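PDB 5MUJ: beta-galactosidase from Bacteroides thetaiotaomicron, which probably acts as an arabinofuranosidase in the breakdown of plant pectin, binding side chain B of rhamnogalacturonan II. Local coordinates for residues A[71-76]-A[174-179]; A[260-265]-A[269-274]; A[288-293]-A[297-302]. All coordinates share one frame; numbering follows the deposited sequence.

Contact 1 of 3, residues A[71-76]-A[174-179]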
ATOM      1  N   LYS A  71       1.948  18.089 -11.936  1.00 23.47           N
ATOM      2  CA  LYS A  71       2.931  17.586 -10.981  1.00 16.42           C
ATOM      3  C   LYS A  71       2.531  16.222 -10.436  1.00 15.91           C
ATOM      4  O   LYS A  71       1.384  16.034 -10.024  1.00 21.85           O
ATOM      5  CB  LYS A  71       3.038  18.511  -9.778  1.00 17.10           C
ATOM      6  CG  LYS A  71       4.232  18.234  -8.867  1.00 19.30           C
ATOM      7  CD  LYS A  71       5.543  18.790  -9.431  1.00 26.55           C
ATOM      8  CE  LYS A  71       5.642  20.302  -9.292  1.00 30.04           C
ATOM      9  NZ  LYS A  71       6.939  20.823  -9.817  1.00 33.07           N
ATOM     10  N   TRP A  72       3.508  15.323 -10.379  1.00 14.69           N
ATOM     11  CA  TRP A  72       3.327  14.025  -9.759  1.00 13.90           C
ATOM     12  C   TRP A  72       3.755  14.089  -8.281  1.00 14.84           C
ATOM     13  O   TRP A  72       4.785  14.660  -7.932  1.00 15.71           O
ATOM     14  CB  TRP A  72       4.129  12.952 -10.473  1.00 13.85           C
ATOM     15  CG  TRP A  72       3.679  12.748 -11.901  1.00 13.63           C
ATOM     16  CD1 TRP A  72       4.243  13.261 -13.056  1.00 15.47           C
ATOM     17  CD2 TRP A  72       2.546  11.995 -12.322  1.00 16.10           C
ATOM     18  NE1 TRP A  72       3.520  12.871 -14.145  1.00 18.01           N
ATOM     19  CE2 TRP A  72       2.486  12.068 -13.728  1.00 18.42           C
ATOM     20  CE3 TRP A  72       1.582  11.245 -11.647  1.00 16.98           C
ATOM     21  CZ2 TRP A  72       1.476  11.430 -14.464  1.00 17.59           C
ATOM     22  CZ3 TRP A  72       0.593  10.608 -12.385  1.00 18.92           C
ATOM     23  CH2 TRP A  72       0.554  10.679 -13.762  1.00 16.77           C
ATOM     24  N   LEU A  73       2.941  13.485  -7.415  1.00 13.34           N
ATOM     25  CA  LEU A  73       3.185  13.474  -5.984  1.00 14.39           C
ATOM     26  C   LEU A  73       3.246  12.020  -5.479  1.00 12.01           C
ATOM     27  O   LEU A  73       2.632  11.167  -6.090  1.00 13.86           O
ATOM     28  CB  LEU A  73       2.069  14.246  -5.316  1.00 14.90           C
ATOM     29  CG  LEU A  73       1.964  15.711  -5.752  1.00 16.84           C
ATOM     30  CD1 LEU A  73       0.647  16.283  -5.292  1.00 19.38           C
ATOM     31  CD2 LEU A  73       3.129  16.496  -5.195  1.00 16.75           C
HETATM   32  N   MSE A  74       4.126  11.754  -4.510  1.00 11.38           N
HETATM   33  CA  MSE A  74       4.189  10.434  -3.868  1.00 11.50           C
HETATM   34  C   MSE A  74       4.231  10.616  -2.378  1.00 11.15           C
HETATM   35  O   MSE A  74       5.144  11.219  -1.844  1.00 12.41           O
HETATM   36  CB  MSE A  74       5.448   9.677  -4.315  1.00 11.76           C
HETATM   37  CG  MSE A  74       5.458   8.260  -3.715  1.00 13.52           C
HETATM   38 SE   MSE A  74       7.266   7.551  -3.736  1.00 20.00          SE
HETATM   39  CE  MSE A  74       7.558   7.605  -5.682  1.00 11.81           C
ATOM     40  N   THR A  75       3.250  10.031  -1.687  1.00  9.94           N
ATOM     41  CA  THR A  75       3.398   9.883  -0.211  1.00 10.05           C
ATOM     42  C   THR A  75       4.118   8.580   0.057  1.00 10.32           C
ATOM     43  O   THR A  75       4.058   7.676  -0.742  1.00 11.50           O
ATOM     44  CB  THR A  75       2.080   9.903   0.644  1.00 10.03           C
ATOM     45  OG1 THR A  75       1.134   8.925   0.164  1.00 11.55           O
ATOM     46  CG2 THR A  75       1.446  11.218   0.678  1.00  9.54           C
ATOM     47  N   TYR A  76       4.889   8.568   1.132  1.00 10.14           N
ATOM     48  CA  TYR A  76       5.609   7.372   1.584  1.00 10.27           C
ATOM     49  C   TYR A  76       5.844   7.397   3.104  1.00  9.90           C
ATOM     50  O   TYR A  76       5.711   8.429   3.744  1.00 11.68           O
ATOM     51  CB  TYR A  76       6.903   7.164   0.804  1.00 10.75           C
ATOM     52  CG  TYR A  76       7.943   8.263   0.983  1.00 10.66           C
ATOM     53  CD1 TYR A  76       8.893   8.187   2.000  1.00 10.63           C
ATOM     54  CD2 TYR A  76       8.008   9.358   0.091  1.00 11.40           C
ATOM     55  CE1 TYR A  76       9.837   9.180   2.199  1.00 10.43           C
ATOM     56  CE2 TYR A  76       8.973  10.363   0.270  1.00 12.45           C
ATOM     57  CZ  TYR A  76       9.907  10.246   1.273  1.00 11.63           C
ATOM     58  OH  TYR A  76      10.862  11.213   1.466  1.00 15.52           O
ATOM     59  N   GLY A 174      -6.111  21.674   2.774  1.00 15.33           N
ATOM     60  CA  GLY A 174      -4.930  22.306   2.164  1.00 14.26           C
ATOM     61  C   GLY A 174      -4.583  21.826   0.778  1.00 15.11           C
ATOM     62  O   GLY A 174      -5.242  20.945   0.210  1.00 17.17           O
ATOM     63  N   ASP A 175      -3.505  22.401   0.255  1.00 15.39           N
ATOM     64  CA  ASP A 175      -2.966  22.007  -1.014  1.00 13.76           C
ATOM     65  C   ASP A 175      -2.155  20.712  -0.844  1.00 13.49           C
ATOM     66  O   ASP A 175      -1.091  20.710  -0.213  1.00 13.01           O
ATOM     67  CB  ASP A 175      -2.130  23.172  -1.560  1.00 13.53           C
ATOM     68  CG  ASP A 175      -1.529  22.892  -2.897  1.00 15.79           C
ATOM     69  OD1 ASP A 175      -1.472  21.736  -3.385  1.00 17.97           O
ATOM     70  OD2 ASP A 175      -1.074  23.883  -3.478  1.00 20.49           O
ATOM     71  N   ILE A 176      -2.662  19.623  -1.433  1.00 13.06           N
ATOM     72  CA  ILE A 176      -2.051  18.271  -1.279  1.00 13.48           C
ATOM     73  C   ILE A 176      -0.648  18.120  -1.886  1.00 14.01           C
ATOM     74  O   ILE A 176       0.064  17.158  -1.572  1.00 14.97           O
ATOM     75  CB  ILE A 176      -2.959  17.134  -1.840  1.00 11.83           C
ATOM     76  CG1 ILE A 176      -3.196  17.343  -3.354  1.00 13.48           C
ATOM     77  CG2 ILE A 176      -4.256  17.047  -1.029  1.00 13.50           C
ATOM     78  CD1 ILE A 176      -4.041  16.273  -4.015  1.00 16.14           C
ATOM     79  N   SER A 177      -0.247  19.103  -2.703  1.00 14.90           N
ATOM     80  CA  SER A 177       1.124  19.159  -3.236  1.00 12.85           C
ATOM     81  C   SER A 177       2.171  19.793  -2.303  1.00 14.62           C
ATOM     82  O   SER A 177       3.326  19.948  -2.710  1.00 17.19           O
ATOM     83  CB  SER A 177       1.116  19.886  -4.582  1.00 14.18           C
ATOM     84  OG  SER A 177       0.947  21.295  -4.420  1.00 17.00           O
ATOM     85  N   THR A 178       1.758  20.159  -1.072  1.00 15.34           N
ATOM     86  CA  THR A 178       2.616  20.789  -0.073  1.00 13.81           C
ATOM     87  C   THR A 178       2.827  19.912   1.137  1.00 12.90           C
ATOM     88  O   THR A 178       1.947  19.116   1.505  1.00 13.16           O
ATOM     89  CB  THR A 178       2.073  22.195   0.338  1.00 13.72           C
ATOM     90  OG1 THR A 178       0.820  22.098   1.050  1.00 15.83           O
ATOM     91  CG2 THR A 178       1.874  23.054  -0.905  1.00 15.19           C
ATOM     92  N   ALA A 179       4.011  20.005   1.730  1.00 14.03           N
ATOM     93  CA  ALA A 179       4.353  19.257   2.932  1.00 14.59           C
ATOM     94  C   ALA A 179       3.794  20.077   4.082  1.00 14.66           C
ATOM     95  O   ALA A 179       4.487  20.922   4.636  1.00 16.63           O
ATOM     96  CB  ALA A 179       5.860  19.075   3.083  1.00 15.93           C
TER

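Contact 2 of 3, residues A[260-265]-A[269-274]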
ATOM      1  N   PRO A 260     -12.600 -12.709   5.249  1.00 13.57           N
ATOM      2  CA  PRO A 260     -11.740 -11.972   4.270  1.00 13.43           C
ATOM      3  C   PRO A 260     -12.103 -12.326   2.827  1.00 14.43           C
ATOM      4  O   PRO A 260     -12.595 -13.414   2.566  1.00 18.59           O
ATOM      5  CB  PRO A 260     -10.314 -12.436   4.633  1.00 14.40           C
ATOM      6  CG  PRO A 260     -10.480 -13.733   5.380  1.00 14.96           C
ATOM      7  CD  PRO A 260     -11.864 -13.761   5.990  1.00 15.53           C
ATOM      8  N   VAL A 261     -11.875 -11.414   1.879  1.00 12.70           N
ATOM      9  CA  VAL A 261     -12.226 -11.662   0.483  1.00 15.23           C
ATOM     10  C   VAL A 261     -11.039 -12.168  -0.375  1.00 14.40           C
ATOM     11  O   VAL A 261     -11.240 -12.560  -1.519  1.00 16.29           O
ATOM     12  CB  VAL A 261     -12.797 -10.403  -0.196  1.00 16.35           C
ATOM     13  CG1 VAL A 261     -14.047  -9.942   0.525  1.00 16.51           C
ATOM     14  CG2 VAL A 261     -11.751  -9.280  -0.318  1.00 16.14           C
ATOM     15  N   PHE A 262      -9.828 -12.130   0.171  1.00 13.47           N
ATOM     16  CA  PHE A 262      -8.673 -12.595  -0.573  1.00 12.75           C
ATOM     17  C   PHE A 262      -7.563 -12.982   0.365  1.00 12.12           C
ATOM     18  O   PHE A 262      -7.148 -12.185   1.177  1.00 13.67           O
ATOM     19  CB  PHE A 262      -8.178 -11.499  -1.509  1.00 11.48           C
ATOM     20  CG  PHE A 262      -7.182 -11.972  -2.519  1.00 13.12           C
ATOM     21  CD1 PHE A 262      -7.449 -13.035  -3.381  1.00 14.57           C
ATOM     22  CD2 PHE A 262      -5.988 -11.303  -2.646  1.00 13.60           C
ATOM     23  CE1 PHE A 262      -6.519 -13.451  -4.323  1.00 13.07           C
ATOM     24  CE2 PHE A 262      -5.054 -11.711  -3.567  1.00 14.09           C
ATOM     25  CZ  PHE A 262      -5.306 -12.785  -4.411  1.00 13.01           C
ATOM     26  N   ALA A 263      -7.108 -14.229   0.249  1.00 13.60           N
ATOM     27  CA  ALA A 263      -6.118 -14.772   1.132  1.00 14.95           C
ATOM     28  C   ALA A 263      -5.410 -15.916   0.436  1.00 14.92           C
ATOM     29  O   ALA A 263      -5.954 -16.512  -0.488  1.00 19.18           O
ATOM     30  CB  ALA A 263      -6.773 -15.294   2.398  1.00 15.59           C
ATOM     31  N   HIS A 264      -4.216 -16.231   0.933  1.00 14.34           N
ATOM     32  CA  HIS A 264      -3.486 -17.441   0.560  1.00 17.21           C
ATOM     33  C   HIS A 264      -3.111 -18.215   1.814  1.00 17.75           C
ATOM     34  O   HIS A 264      -2.327 -17.753   2.627  1.00 18.63           O
ATOM     35  CB  HIS A 264      -2.255 -17.035  -0.239  1.00 17.53           C
ATOM     36  CG  HIS A 264      -2.599 -16.332  -1.502  1.00 17.99           C
ATOM     37  ND1 HIS A 264      -2.612 -14.954  -1.607  1.00 16.68           N
ATOM     38  CD2 HIS A 264      -2.943 -16.810  -2.723  1.00 19.08           C
ATOM     39  CE1 HIS A 264      -2.956 -14.621  -2.839  1.00 19.66           C
ATOM     40  NE2 HIS A 264      -3.154 -15.726  -3.536  1.00 20.50           N
ATOM     41  N   GLU A 265      -3.690 -19.398   1.993  1.00 19.36           N
ATOM     42  CA  GLU A 265      -3.541 -20.086   3.252  1.00 18.90           C
ATOM     43  C   GLU A 265      -2.320 -20.984   3.347  1.00 20.90           C
ATOM     44  O   GLU A 265      -2.337 -22.145   2.900  1.00 23.32           O
ATOM     45  CB  GLU A 265      -4.787 -20.916   3.546  1.00 18.41           C
ATOM     46  CG  GLU A 265      -6.049 -20.121   3.703  1.00 18.78           C
ATOM     47  CD  GLU A 265      -6.023 -19.221   4.929  1.00 20.17           C
ATOM     48  OE1 GLU A 265      -5.275 -19.486   5.898  1.00 23.86           O
ATOM     49  OE2 GLU A 265      -6.729 -18.197   4.904  1.00 20.86           O
ATOM     50  N   THR A 269       1.947 -16.893   5.902  1.00 18.83           N
ATOM     51  CA  THR A 269       1.944 -16.220   4.573  1.00 19.02           C
ATOM     52  C   THR A 269       1.208 -14.896   4.654  1.00 18.32           C
ATOM     53  O   THR A 269       0.152 -14.803   5.320  1.00 18.74           O
ATOM     54  CB  THR A 269       1.251 -17.070   3.492  1.00 18.00           C
ATOM     55  OG1 THR A 269       1.912 -18.334   3.411  1.00 17.12           O
ATOM     56  CG2 THR A 269       1.265 -16.388   2.111  1.00 17.51           C
ATOM     57  N   ILE A 270       1.747 -13.893   3.952  1.00 15.51           N
ATOM     58  CA  ILE A 270       1.178 -12.570   3.938  1.00 13.99           C
ATOM     59  C   ILE A 270       0.598 -12.340   2.577  1.00 13.68           C
ATOM     60  O   ILE A 270       1.259 -12.594   1.579  1.00 15.30           O
ATOM     61  CB  ILE A 270       2.232 -11.499   4.258  1.00 13.53           C
ATOM     62  CG1 ILE A 270       2.656 -11.610   5.721  1.00 14.55           C
ATOM     63  CG2 ILE A 270       1.686 -10.105   4.047  1.00 12.89           C
ATOM     64  CD1 ILE A 270       3.858 -10.749   6.090  1.00 18.72           C
ATOM     65  N   THR A 271      -0.611 -11.817   2.548  1.00 12.86           N
ATOM     66  CA  THR A 271      -1.250 -11.297   1.361  1.00 13.45           C
ATOM     67  C   THR A 271      -1.668  -9.890   1.760  1.00 12.90           C
ATOM     68  O   THR A 271      -2.408  -9.711   2.759  1.00 14.74           O
ATOM     69  CB  THR A 271      -2.496 -12.106   0.937  1.00 12.88           C
ATOM     70  OG1 THR A 271      -2.150 -13.493   0.760  1.00 15.55           O
ATOM     71  CG2 THR A 271      -3.130 -11.534  -0.354  1.00 13.48           C
ATOM     72  N   GLY A 272      -1.199  -8.891   0.994  1.00 13.26           N
ATOM     73  CA  GLY A 272      -1.571  -7.568   1.341  1.00 12.94           C
ATOM     74  C   GLY A 272      -1.304  -6.432   0.383  1.00 14.00           C
ATOM     75  O   GLY A 272      -1.073  -6.612  -0.811  1.00 16.59           O
ATOM     76  N   ASP A 273      -1.395  -5.254   0.972  1.00 13.85           N
ATOM     77  CA  ASP A 273      -1.338  -3.988   0.265  1.00 12.97           C
ATOM     78  C   ASP A 273      -2.095  -4.009  -1.057  1.00 12.39           C
ATOM     79  O   ASP A 273      -1.555  -3.727  -2.120  1.00 14.72           O
ATOM     80  CB  ASP A 273       0.116  -3.502   0.137  1.00 14.66           C
ATOM     81  CG  ASP A 273       0.743  -3.155   1.503  1.00 13.59           C
ATOM     82  OD1 ASP A 273       0.266  -3.672   2.554  1.00 15.27           O
ATOM     83  OD2 ASP A 273       1.686  -2.329   1.543  1.00 17.99           O
ATOM     84  N   ALA A 274      -3.374  -4.299  -0.965  1.00 10.54           N
ATOM     85  CA  ALA A 274      -4.266  -4.284  -2.085  1.00 10.65           C
ATOM     86  C   ALA A 274      -4.378  -2.868  -2.655  1.00 12.85           C
ATOM     87  O   ALA A 274      -4.632  -1.906  -1.918  1.00 15.55           O
ATOM     88  CB  ALA A 274      -5.641  -4.838  -1.725  1.00 12.22           C
TER
HETATM   89  O   HOH W   1      -2.733 -14.633   3.124  1.00 18.90           O
HETATM   90  O   HOH W   2      -2.314 -16.389   5.116  1.00 34.78           O

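Contact 3 of 3, residues A[288-293]-A[297-302]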
ATOM      1  N   PHE A 288       0.822  -7.659  -2.913  1.00 10.32           N
ATOM      2  CA  PHE A 288       2.053  -8.382  -2.598  1.00 10.83           C
ATOM      3  C   PHE A 288       1.754  -9.585  -1.736  1.00 10.40           C
ATOM      4  O   PHE A 288       0.733  -9.640  -0.977  1.00 12.28           O
ATOM      5  CB  PHE A 288       3.150  -7.555  -1.907  1.00  9.23           C
ATOM      6  CG  PHE A 288       3.122  -7.513  -0.376  1.00  9.82           C
ATOM      7  CD1 PHE A 288       2.286  -6.609   0.315  1.00 10.71           C
ATOM      8  CD2 PHE A 288       3.982  -8.296   0.395  1.00 10.22           C
ATOM      9  CE1 PHE A 288       2.305  -6.512   1.675  1.00 12.50           C
ATOM     10  CE2 PHE A 288       3.936  -8.261   1.822  1.00 10.77           C
ATOM     11  CZ  PHE A 288       3.123  -7.347   2.437  1.00 12.23           C
ATOM     12  N   SER A 289       2.667 -10.531  -1.825  1.00 13.86           N
ATOM     13  CA  SER A 289       2.662 -11.664  -0.937  1.00 13.58           C
ATOM     14  C   SER A 289       4.067 -11.908  -0.428  1.00 13.26           C
ATOM     15  O   SER A 289       5.044 -11.584  -1.099  1.00 13.16           O
ATOM     16  CB  SER A 289       2.121 -12.892  -1.654  1.00 12.84           C
ATOM     17  OG  SER A 289       1.871 -13.947  -0.720  1.00 15.45           O
ATOM     18  N   ALA A 290       4.178 -12.433   0.773  1.00 13.37           N
ATOM     19  CA  ALA A 290       5.458 -12.826   1.353  1.00 13.37           C
ATOM     20  C   ALA A 290       5.295 -14.167   2.025  1.00 15.40           C
ATOM     21  O   ALA A 290       4.180 -14.488   2.526  1.00 16.18           O
ATOM     22  CB  ALA A 290       6.012 -11.807   2.340  1.00 10.12           C
ATOM     23  N   PHE A 291       6.388 -14.931   2.079  1.00 14.63           N
ATOM     24  CA  PHE A 291       6.409 -16.248   2.787  1.00 14.96           C
ATOM     25  C   PHE A 291       5.322 -17.158   2.228  1.00 15.06           C
ATOM     26  O   PHE A 291       4.660 -17.902   2.973  1.00 16.30           O
ATOM     27  CB  PHE A 291       6.314 -16.065   4.304  1.00 16.96           C
ATOM     28  CG  PHE A 291       7.223 -15.000   4.818  1.00 17.57           C
ATOM     29  CD1 PHE A 291       8.592 -15.082   4.580  1.00 18.65           C
ATOM     30  CD2 PHE A 291       6.713 -13.853   5.435  1.00 19.80           C
ATOM     31  CE1 PHE A 291       9.446 -14.066   4.993  1.00 21.51           C
ATOM     32  CE2 PHE A 291       7.565 -12.838   5.847  1.00 20.01           C
ATOM     33  CZ  PHE A 291       8.929 -12.941   5.615  1.00 21.53           C
ATOM     34  N   GLU A 292       5.155 -17.102   0.909  1.00 16.67           N
ATOM     35  CA  GLU A 292       4.311 -18.035   0.155  1.00 16.67           C
ATOM     36  C   GLU A 292       5.153 -19.281  -0.178  1.00 17.88           C
ATOM     37  O   GLU A 292       6.180 -19.172  -0.826  1.00 18.26           O
ATOM     38  CB  GLU A 292       3.821 -17.337  -1.124  1.00 14.07           C
ATOM     39  CG  GLU A 292       3.153 -18.166  -2.180  1.00 17.28           C
ATOM     40  CD  GLU A 292       2.135 -19.150  -1.632  1.00 21.04           C
ATOM     41  OE1 GLU A 292       1.240 -18.720  -0.884  1.00 21.83           O
ATOM     42  OE2 GLU A 292       2.222 -20.337  -1.985  1.00 23.41           O
ATOM     43  N   PRO A 293       4.736 -20.488   0.279  1.00 19.26           N
ATOM     44  CA  PRO A 293       5.602 -21.661  -0.029  1.00 17.36           C
ATOM     45  C   PRO A 293       5.896 -21.979  -1.512  1.00 19.41           C
ATOM     46  O   PRO A 293       6.946 -22.566  -1.800  1.00 21.64           O
ATOM     47  CB  PRO A 293       4.831 -22.837   0.569  1.00 18.18           C
ATOM     48  CG  PRO A 293       3.860 -22.248   1.514  1.00 20.73           C
ATOM     49  CD  PRO A 293       3.599 -20.829   1.160  1.00 18.72           C
ATOM     50  N   TYR A 297      11.443 -17.119  -3.864  1.00 17.11           N
ATOM     51  CA  TYR A 297      11.851 -15.838  -3.325  1.00 14.33           C
ATOM     52  C   TYR A 297      10.839 -15.434  -2.285  1.00 14.73           C
ATOM     53  O   TYR A 297       9.673 -15.879  -2.334  1.00 16.29           O
ATOM     54  CB  TYR A 297      11.964 -14.780  -4.407  1.00 13.08           C
ATOM     55  CG  TYR A 297      10.960 -14.959  -5.520  1.00 11.46           C
ATOM     56  CD1 TYR A 297       9.651 -14.538  -5.386  1.00 11.18           C
ATOM     57  CD2 TYR A 297      11.292 -15.662  -6.663  1.00 14.03           C
ATOM     58  CE1 TYR A 297       8.724 -14.732  -6.407  1.00 11.32           C
ATOM     59  CE2 TYR A 297      10.383 -15.837  -7.692  1.00 13.89           C
ATOM     60  CZ  TYR A 297       9.101 -15.383  -7.574  1.00 12.54           C
ATOM     61  OH  TYR A 297       8.206 -15.562  -8.601  1.00 13.34           O
ATOM     62  N   LYS A 298      11.281 -14.600  -1.350  1.00 11.49           N
ATOM     63  CA  LYS A 298      10.518 -14.381  -0.089  1.00 11.50           C
ATOM     64  C   LYS A 298       9.362 -13.377  -0.138  1.00 13.02           C
ATOM     65  O   LYS A 298       8.472 -13.426   0.726  1.00 15.72           O
ATOM     66  CB  LYS A 298      11.465 -13.971   1.027  1.00 13.11           C
ATOM     67  CG  LYS A 298      12.446 -15.081   1.433  1.00 17.47           C
ATOM     68  CD  LYS A 298      11.856 -16.144   2.359  1.00 20.29           C
ATOM     69  CE  LYS A 298      12.927 -17.184   2.693  1.00 26.11           C
ATOM     70  NZ  LYS A 298      12.385 -18.571   2.781  1.00 29.31           N
ATOM     71  N   ALA A 299       9.420 -12.424  -1.063  1.00 15.06           N
ATOM     72  CA  ALA A 299       8.306 -11.502  -1.293  1.00 14.96           C
ATOM     73  C   ALA A 299       8.281 -10.944  -2.705  1.00 13.99           C
ATOM     74  O   ALA A 299       9.328 -10.742  -3.320  1.00 16.67           O
ATOM     75  CB  ALA A 299       8.295 -10.367  -0.269  1.00 15.08           C
ATOM     76  N   PHE A 300       7.082 -10.693  -3.203  1.00 10.78           N
ATOM     77  CA  PHE A 300       6.848 -10.411  -4.609  1.00 11.60           C
ATOM     78  C   PHE A 300       5.508  -9.750  -4.841  1.00 12.05           C
ATOM     79  O   PHE A 300       4.654  -9.765  -3.935  1.00 13.64           O
ATOM     80  CB  PHE A 300       6.910 -11.704  -5.423  1.00 10.50           C
ATOM     81  CG  PHE A 300       5.888 -12.763  -4.939  1.00 11.49           C
ATOM     82  CD1 PHE A 300       6.168 -13.644  -3.861  1.00 10.39           C
ATOM     83  CD2 PHE A 300       4.654 -12.851  -5.547  1.00 13.29           C
ATOM     84  CE1 PHE A 300       5.217 -14.590  -3.409  1.00 11.71           C
ATOM     85  CE2 PHE A 300       3.710 -13.796  -5.096  1.00 13.30           C
ATOM     86  CZ  PHE A 300       4.004 -14.647  -4.035  1.00 12.71           C
ATOM     87  N   ASN A 301       5.332  -9.156  -6.026  1.00 11.46           N
ATOM     88  CA  ASN A 301       4.056  -8.604  -6.465  1.00 10.40           C
ATOM     89  C   ASN A 301       3.446  -9.405  -7.613  1.00 11.50           C
ATOM     90  O   ASN A 301       4.132  -9.810  -8.566  1.00 11.98           O
ATOM     91  CB  ASN A 301       4.227  -7.147  -6.941  1.00  9.62           C
ATOM     92  CG  ASN A 301       4.599  -6.211  -5.819  1.00 11.09           C
ATOM     93  OD1 ASN A 301       4.294  -6.435  -4.664  1.00 12.86           O
ATOM     94  ND2 ASN A 301       5.260  -5.117  -6.165  1.00 12.34           N
ATOM     95  N   THR A 302       2.129  -9.599  -7.531  1.00 10.75           N
ATOM     96  CA  THR A 302       1.329 -10.098  -8.632  1.00  9.86           C
ATOM     97  C   THR A 302      -0.056  -9.425  -8.632  1.00 11.49           C
ATOM     98  O   THR A 302      -0.229  -8.347  -8.014  1.00 12.39           O
ATOM     99  CB  THR A 302       1.330 -11.642  -8.704  1.00 11.82           C
ATOM    100  OG1 THR A 302       0.644 -12.077  -9.888  1.00 12.54           O
ATOM    101  CG2 THR A 302       0.697 -12.270  -7.480  1.00 10.95           C
TER
HETATM  102  O   HOH W   3       7.389 -16.473  -1.073  1.00 20.27           O

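Contact 1 of 3, residues A[71-76]-A[174-179]
Leu73 sets its forked end against Ser177 where two neighbouring blades of a five-bladed beta-propeller meet. Leu73 lies on strand 71-79, the second strand of its four-stranded antiparallel blade; Ser177 lies in the loop between strands 166-172 and 183-184, the last two of the next blade. The two methyls straddle the serine: CD1 of Leu73 is 3.6 Å from Ser177 CA, and CD2 of Leu73 stands 3.9 Å from the same atom. Ser177 offers its CA and CB to this fork, while its hydroxyl is engaged within its own loop. Next to the serine, the same CD1 methyl also reaches Ile176, nearer its carbonyl oxygen (3.9 Å from Leu73 CD1 to Ile176 O) than its side chain. Phe66 of strand 59-68 and Glu96 of strand 90-97 touch Leu73 from the flanking strands of its own blade, and Ile176 goes on to rest on Gln68 and Trp182.

The loop holds its shape through a type I beta turn from Asp175 to Thr178, overlaid by an Asx turn in which Ser177 N donates to Asp175 OD1. A chi1 of 74° puts Ser177 OG between its backbone N and carbonyl carbon, on the side of the Asp175 carboxylate, where it bonds the same OD1. Both donors come from one face of the carboxylate, well above its plane. At the end of the turn Asp175 O is likewise gripped twice, by Thr178 N at 3.0 Å and by Thr178 OG1 at 2.7 Å, the hydroxyl lying in the carbonyl plane.

Contact 2 of 3, residues A[260-265]-A[269-274]
Ala263 and Thr271 bring the two backbones closest, their CA atoms 6.0 Å apart, where the loop 260-265 passes the start of strand 270-279; both also bond to strand 238-247 of the preceding propeller blade, Val261 and Phe262 forming a classic beta bulge against Val242. Thr271 serves two aromatic neighbours with its two branches. Its OG1 lies at the edge of the His264 imidazole, near the ring plane, in a nearly straight hydrogen bond of 2.8 Å to His264 ND1. With chi1 at -56°, OG1 is turned to the histidine while CG2, anti to the backbone N, approaches the Phe262 ring obliquely, 3.7 Å from Phe262 CD2. Toward the N-terminal end of 269-274, His264 O is 3.7 Å from Thr269 CB.

Two waters add polar links. Water 1 accepts from His264 N and is hydrogen-bonded to Thr271 OG1 at 2.7 Å; water 2 can donate to the carbonyl oxygens of His264 and Thr269, though other acceptors compete for its protons. The remaining imidazole nitrogen, NE2 of His264, bonds to Asp314 OD2, and Tyr287 meets the ring with its plane at about 20°. Tied at both nitrogens, the imidazole has its rotation fixed, while the threonine hydroxyl is shared between ring and water.

Contact 3 of 3, residues A[288-293]-A[297-302]
Phe300 and Ser289 form the hydrogen-bonded pair of an antiparallel beta hairpin, strands 282-290 and 299-306, in one blade of the five-bladed propeller. Ser289 N donates to Phe300 O at 3.0 Å, and Phe300 N returns a bond to Ser289 O. From CB, the Phe300 side chain turns with chi1 at 58°, which places CG between backbone N and carbonyl carbon and swings the ring back over the partner strand. CG lies in the plane of the Tyr297 ring, at its edge. CD1 passes 3.6 Å from Ser289 O, which sits over one ring face, offset toward the rim. CE1 is 3.8 Å from Glu292 CB, met at the ring edge, and CE2 is near Ser289 CB. At the tip, CZ comes within 3.5 Å of Ser289 CB. With an alanine at Phe300, Ser289 CB and Glu292 CB would probably lose the ring they pack against, and a gap would be likely to open beside Tyr297.

The polar ends turn to other partners: Ser289 OG to Ile270 O, Glu292 OE2 to Ser294 OG. On the other side of the sheet Ala290 CB meets Ala299 CB, near where Ala290 touches a bound rhamnose and Phe291 the galactose and arabinose. Lys298 and Phe291 cross at about a right angle, Lys298 CD lying 4.1 Å from Phe291 CD1. Where the two strands are joined, water 3 donates to both Glu292 O and Tyr297 O, the latter at 2.7 Å.

How the contacts relate
Along the chain the three contacts follow in series: contact 1 closes before contact 2 opens, and contact 2 before contact 3. Contact 1 lies on the opposite side of the chain's centre from contacts 2 and 3, its centre about 29 Å from that of contact 2 and about 30 Å from that of contact 3. Contacts 2 and 3 have their centres about 11 Å apart and share one sheet, since strands 270-279 and 282-290 are neighbours in it. Two probable side-chain-to-backbone hydrogen bonds join them, one of them Thr269 OG1 to Phe291 O. Ile270, Ala290 and Phe291 belong to the glycan pocket, so this blade helps form the sugar-binding surface, whereas contact 1 lies away from these residues, between blades 59-110 and 121-184.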